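Local coordinates for protein of Unknown Function (DUF1696) with Pleckstrin-homology Domains (Shewanella loihica PV-4, PDB 3DCX) that is of unknown function but adopts a bacterial pleckstrin-homology fold and is found as an assembly of five copies in the crystal, at residues A[35-38]-A[43-46]; A[84-89]-A[110-115]. One frame throughout, in Å; residues are numbered along the deposited sequence.

Interaction 1 of 2, residues A[35-38]-A[43-46]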
loop_
_atom_site.group_PDB
_atom_site.type_symbol
_atom_site.label_atom_id
_atom_site.label_comp_id
_atom_site.label_asym_id
_atom_site.label_seq_id
_atom_site.Cartn_x
_atom_site.Cartn_y
_atom_site.Cartn_z
ATOM N N ASP A 35 3.637 -4.237 30.527
ATOM C CA ASP A 35 3.548 -4.230 29.078
ATOM C C ASP A 35 4.688 -5.056 28.486
ATOM O O ASP A 35 5.725 -5.241 29.115
ATOM C CB ASP A 35 3.602 -2.790 28.562
ATOM C CG ASP A 35 2.437 -1.939 29.055
ATOM O OD1 ASP A 35 1.406 -2.511 29.484
ATOM O OD2 ASP A 35 2.548 -0.688 29.017
HETATM N N MSE A 36 4.470 -5.566 27.281
HETATM C CA MSE A 36 5.438 -6.382 26.586
HETATM C C MSE A 36 5.583 -5.987 25.137
HETATM O O MSE A 36 4.625 -5.570 24.478
HETATM C CB MSE A 36 5.038 -7.841 26.646
HETATM C CG MSE A 36 5.795 -8.633 27.627
HETATM SE SE MSE A 36 5.361 -10.492 27.388
HETATM C CE MSE A 36 5.045 -10.808 29.177
ATOM N N PHE A 37 6.815 -6.107 24.664
ATOM C CA PHE A 37 7.172 -5.871 23.286
ATOM C C PHE A 37 7.781 -7.179 22.760
ATOM O O PHE A 37 8.857 -7.601 23.205
ATOM C CB PHE A 37 8.179 -4.738 23.265
ATOM C CG PHE A 37 8.284 -4.044 21.960
ATOM C CD1 PHE A 37 9.007 -4.583 20.934
ATOM C CD2 PHE A 37 7.647 -2.840 21.754
ATOM C CE1 PHE A 37 9.114 -3.924 19.711
ATOM C CE2 PHE A 37 7.751 -2.180 20.530
ATOM C CZ PHE A 37 8.505 -2.730 19.518
ATOM N N VAL A 38 7.070 -7.846 21.851
ATOM C CA VAL A 38 7.465 -9.186 21.428
ATOM C C VAL A 38 7.873 -9.152 19.963
ATOM O O VAL A 38 7.153 -8.592 19.137
ATOM C CB VAL A 38 6.334 -10.180 21.680
ATOM C CG1 VAL A 38 6.728 -11.611 21.230
ATOM C CG2 VAL A 38 5.969 -10.143 23.155
ATOM N N ARG A 43 6.122 -10.637 12.962
ATOM C CA ARG A 43 5.515 -9.394 13.439
ATOM C C ARG A 43 6.077 -8.972 14.772
ATOM O O ARG A 43 6.693 -9.752 15.479
ATOM C CB ARG A 43 3.988 -9.579 13.605
ATOM C CG ARG A 43 3.635 -10.737 14.535
ATOM C CD ARG A 43 2.159 -10.819 14.965
ATOM N NE ARG A 43 1.856 -12.223 15.295
ATOM C CZ ARG A 43 0.663 -12.700 15.631
ATOM N NH1 ARG A 43 -0.401 -11.904 15.756
ATOM N NH2 ARG A 43 0.526 -14.002 15.857
ATOM N N LEU A 44 5.793 -7.732 15.145
ATOM C CA LEU A 44 5.858 -7.338 16.532
ATOM C C LEU A 44 4.467 -7.534 17.114
ATOM O O LEU A 44 3.462 -7.272 16.434
ATOM C CB LEU A 44 6.253 -5.886 16.676
ATOM C CG LEU A 44 7.414 -5.388 15.818
ATOM C CD1 LEU A 44 7.493 -3.869 15.962
ATOM C CD2 LEU A 44 8.727 -6.050 16.188
ATOM N N ILE A 45 4.417 -8.007 18.357
ATOM C CA ILE A 45 3.214 -8.006 19.168
ATOM C C ILE A 45 3.439 -7.024 20.324
ATOM O O ILE A 45 4.393 -7.154 21.118
ATOM C CB ILE A 45 2.831 -9.413 19.666
ATOM C CG1 ILE A 45 2.765 -10.390 18.496
ATOM C CG2 ILE A 45 1.429 -9.387 20.389
ATOM C CD1 ILE A 45 2.648 -11.882 18.921
ATOM N N LEU A 46 2.595 -6.000 20.391
ATOM C CA LEU A 46 2.693 -5.028 21.449
ATOM C C LEU A 46 1.529 -5.288 22.390
ATOM O O LEU A 46 0.367 -5.151 22.010
ATOM C CB LEU A 46 2.677 -3.593 20.906
ATOM C CG LEU A 46 3.503 -3.241 19.661
ATOM C CD1 LEU A 46 3.668 -1.741 19.601
ATOM C CD2 LEU A 46 4.851 -3.925 19.638
#
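Phe37 and Val38 pair with Leu46 and Ile45 in the antiparallel hairpin formed by strands 35-40 and 43-50, in the middle of the larger sheet. The two segments run 177° apart, their axes 4.8 Å from each other at closest approach. Val38 and Ile45 make the hydrogen-bonded pair: Val38 N donates to Ile45 O and Ile45 N to Val38 O, each bond 2.9 Å long. Leu44 CA adds a CA-H...O contact of 3.2 Å to Val38 O. On the face of these two residues, Val38 CB meets Ile45 CB at 4.1 Å, and Leu12 of helix 9-16 packs on Val38.

Phe37 and Leu46 form the neighbouring non-hydrogen-bonded pair, with side chains on the other face. The Phe37 torsion (CG anti to the backbone N, chi1 -159°) brings the ring alongside Leu46, whose CD2 sits over one ring face, 3.7 Å from the centroid and 21° off the normal: a CH-pi contact. Leu44 CD1 approaches Phe37 CZ obliquely at 3.9 Å. With strands 26-32 and 56-63 hydrogen-bonded along its two outer sides, the hairpin belongs to the larger antiparallel sheet of the PH-type domain.

Interaction 2 of 2, residues A[84-89]-A[110-115]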
loop_
_atom_site.group_PDB
_atom_site.type_symbol
_atom_site.label_atom_id
_atom_site.label_comp_id
_atom_site.label_asym_id
_atom_site.label_seq_id
_atom_site.Cartn_x
_atom_site.Cartn_y
_atom_site.Cartn_z
ATOM N N LEU A 84 13.832 4.425 19.342
ATOM C CA LEU A 84 13.430 3.747 18.106
ATOM C C LEU A 84 12.117 4.365 17.623
ATOM O O LEU A 84 11.161 4.462 18.389
ATOM C CB LEU A 84 13.247 2.241 18.339
ATOM C CG LEU A 84 12.708 1.313 17.231
ATOM C CD1 LEU A 84 13.753 1.136 16.131
ATOM C CD2 LEU A 84 12.311 -0.046 17.799
ATOM N N LYS A 85 12.105 4.823 16.371
ATOM C CA LYS A 85 10.905 5.282 15.700
ATOM C C LYS A 85 10.551 4.256 14.611
ATOM O O LYS A 85 11.411 3.864 13.797
ATOM C CB LYS A 85 11.130 6.642 15.058
ATOM C CG LYS A 85 11.617 7.737 16.012
ATOM C CD LYS A 85 11.599 9.094 15.301
ATOM C CE LYS A 85 11.584 10.238 16.301
ATOM N NZ LYS A 85 11.955 11.517 15.639
ATOM N N LEU A 86 9.306 3.790 14.624
ATOM C CA LEU A 86 8.815 2.837 13.597
ATOM C C LEU A 86 7.662 3.493 12.889
ATOM O O LEU A 86 6.698 3.894 13.535
ATOM C CB LEU A 86 8.330 1.530 14.199
ATOM C CG LEU A 86 9.299 0.623 14.979
ATOM C CD1 LEU A 86 8.503 -0.537 15.574
ATOM C CD2 LEU A 86 10.443 0.081 14.134
ATOM N N TRP A 87 7.768 3.643 11.572
ATOM C CA TRP A 87 6.640 4.170 10.809
ATOM C C TRP A 87 5.840 3.015 10.300
ATOM O O TRP A 87 6.369 2.112 9.674
ATOM C CB TRP A 87 7.101 5.035 9.674
ATOM C CG TRP A 87 7.465 6.382 10.080
ATOM C CD1 TRP A 87 6.655 7.511 10.057
ATOM C CD2 TRP A 87 8.730 6.811 10.567
ATOM N NE1 TRP A 87 7.361 8.596 10.488
ATOM C CE2 TRP A 87 8.639 8.205 10.796
ATOM C CE3 TRP A 87 9.943 6.163 10.812
ATOM C CZ2 TRP A 87 9.694 8.945 11.286
ATOM C CZ3 TRP A 87 10.996 6.899 11.279
ATOM C CH2 TRP A 87 10.869 8.288 11.512
ATOM N N ILE A 88 4.557 3.035 10.608
ATOM C CA ILE A 88 3.643 1.995 10.194
ATOM C C ILE A 88 2.779 2.529 9.056
ATOM O O ILE A 88 2.204 3.627 9.143
ATOM C CB ILE A 88 2.798 1.529 11.350
ATOM C CG1 ILE A 88 3.689 0.969 12.475
ATOM C CG2 ILE A 88 1.767 0.465 10.880
ATOM C CD1 ILE A 88 2.941 0.886 13.828
ATOM N N SER A 89 2.700 1.745 7.989
ATOM C CA SER A 89 1.904 2.093 6.818
ATOM C C SER A 89 0.517 2.613 7.206
ATOM O O SER A 89 -0.246 1.922 7.904
ATOM C CB SER A 89 1.744 0.875 5.924
ATOM O OG SER A 89 0.981 1.237 4.813
ATOM N N LYS A 110 19.060 -5.381 14.625
ATOM C CA LYS A 110 19.442 -6.472 13.724
ATOM C C LYS A 110 18.222 -7.324 13.400
ATOM O O LYS A 110 18.023 -7.710 12.258
ATOM C CB LYS A 110 20.537 -7.333 14.366
ATOM C CG LYS A 110 21.193 -8.344 13.427
ATOM C CD LYS A 110 22.399 -9.004 14.094
ATOM C CE LYS A 110 23.373 -9.648 13.090
ATOM N NZ LYS A 110 22.709 -10.593 12.146
ATOM N N THR A 111 17.400 -7.594 14.414
ATOM C CA THR A 111 16.144 -8.332 14.234
ATOM C C THR A 111 15.185 -7.627 13.294
ATOM O O THR A 111 14.591 -8.254 12.403
ATOM C CB THR A 111 15.429 -8.553 15.579
ATOM O OG1 THR A 111 16.345 -9.147 16.493
ATOM C CG2 THR A 111 14.211 -9.466 15.403
ATOM N N ILE A 112 15.041 -6.316 13.461
ATOM C CA ILE A 112 14.168 -5.564 12.558
ATOM C C ILE A 112 14.698 -5.625 11.142
ATOM O O ILE A 112 13.946 -5.790 10.175
ATOM C CB ILE A 112 13.975 -4.078 13.034
ATOM C CG1 ILE A 112 13.139 -4.048 14.308
ATOM C CG2 ILE A 112 13.284 -3.256 11.961
ATOM C CD1 ILE A 112 13.397 -2.855 15.238
ATOM N N ALA A 113 16.009 -5.508 10.997
ATOM C CA ALA A 113 16.607 -5.599 9.698
ATOM C C ALA A 113 16.438 -7.009 9.118
ATOM O O ALA A 113 16.117 -7.154 7.939
ATOM C CB ALA A 113 18.104 -5.232 9.776
ATOM N N ASN A 114 16.691 -8.047 9.932
ATOM C CA ASN A 114 16.512 -9.444 9.478
ATOM C C ASN A 114 15.115 -9.750 8.976
ATOM O O ASN A 114 14.934 -10.472 7.988
ATOM C CB ASN A 114 16.895 -10.464 10.585
ATOM C CG ASN A 114 18.382 -10.694 10.668
ATOM O OD1 ASN A 114 19.087 -10.567 9.666
ATOM N ND2 ASN A 114 18.879 -11.014 11.866
ATOM N N PHE A 115 14.109 -9.224 9.655
ATOM C CA PHE A 115 12.724 -9.595 9.324
ATOM C C PHE A 115 12.006 -8.552 8.494
ATOM O O PHE A 115 11.017 -8.877 7.854
ATOM C CB PHE A 115 11.939 -9.922 10.588
ATOM C CG PHE A 115 12.499 -11.107 11.376
ATOM C CD1 PHE A 115 12.740 -12.327 10.756
ATOM C CD2 PHE A 115 12.776 -10.988 12.730
ATOM C CE1 PHE A 115 13.246 -13.396 11.468
ATOM C CE2 PHE A 115 13.283 -12.062 13.450
ATOM C CZ PHE A 115 13.515 -13.271 12.814
#
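Ile112 reaches from helix 105-116 across to Leu84 and Leu86 on strand 82-88, and one methyl group does all the touching. At the level of the backbone the two elements are well separated, with Leu86 CA and Ile112 CA 10.0 Å apart, so side chains alone bridge them. The Ile112 CB points toward the strand but stops short of it, 5.6 Å from Leu86 CD2. Its CG2 branch also stays back, 4.9 Å from that same methyl. The CG1 branch takes over: placed anti to the carbonyl carbon (chi1 -70°) and extended further through chi2 of 152°, it carries CD1 out to the strand. There CD1 meets Leu84 CD2 at 4.0 Å and Leu84 CD1 at 4.1 Å, an end-on approach in which the isoleucine tip faces the forked tip of the leucine. Its third partner is Leu86 CD2, at 4.3 Å.

The two leucines stand on the same side of the strand, as expected for residues two apart, and Leu84 CD1 lies 4.0 Å from Leu86 CD2. Their methyls therefore form one continuous apolar patch facing the Ile112 tip. The buried area, 91 Å² in all, is modest and confined to three buried side chains, Leu84, Leu86 and Ile112, and the atoms that meet are all methyl carbons.

Other elements surround this point: Phe70 of strand 67-73 packs on both Ile112 and Leu86, Val72 packs on Leu84, and Phe39 of strand 35-40 also touches Ile112. Away from this apolar end, Lys110 forms a salt bridge with Asp22 of a third subunit. The C-terminal helix thus covers one end of the PH-type sandwich, where Ile112 touches residues of both sheets.

Overall arrangement
From the N terminus, the chain first closes interaction 1, a tight hairpin with four residues between its segments. It then completes the larger sheet with strand 56-63 and enters the smaller one, where strand 82-88 opens interaction 2. Twenty residues later, after strand 95-99, helix 105-116 returns to that strand. The two closures follow in series and neither nests nor crosses. Interaction 1 joins adjacent strands of one sheet, whereas interaction 2 ties the other sheet to the C-terminal helix. Their centres are 12 Å apart, yet Leu44 CD1 packs against Leu86 CD1 at 3.5 Å, evidence that both border one core between the sheets.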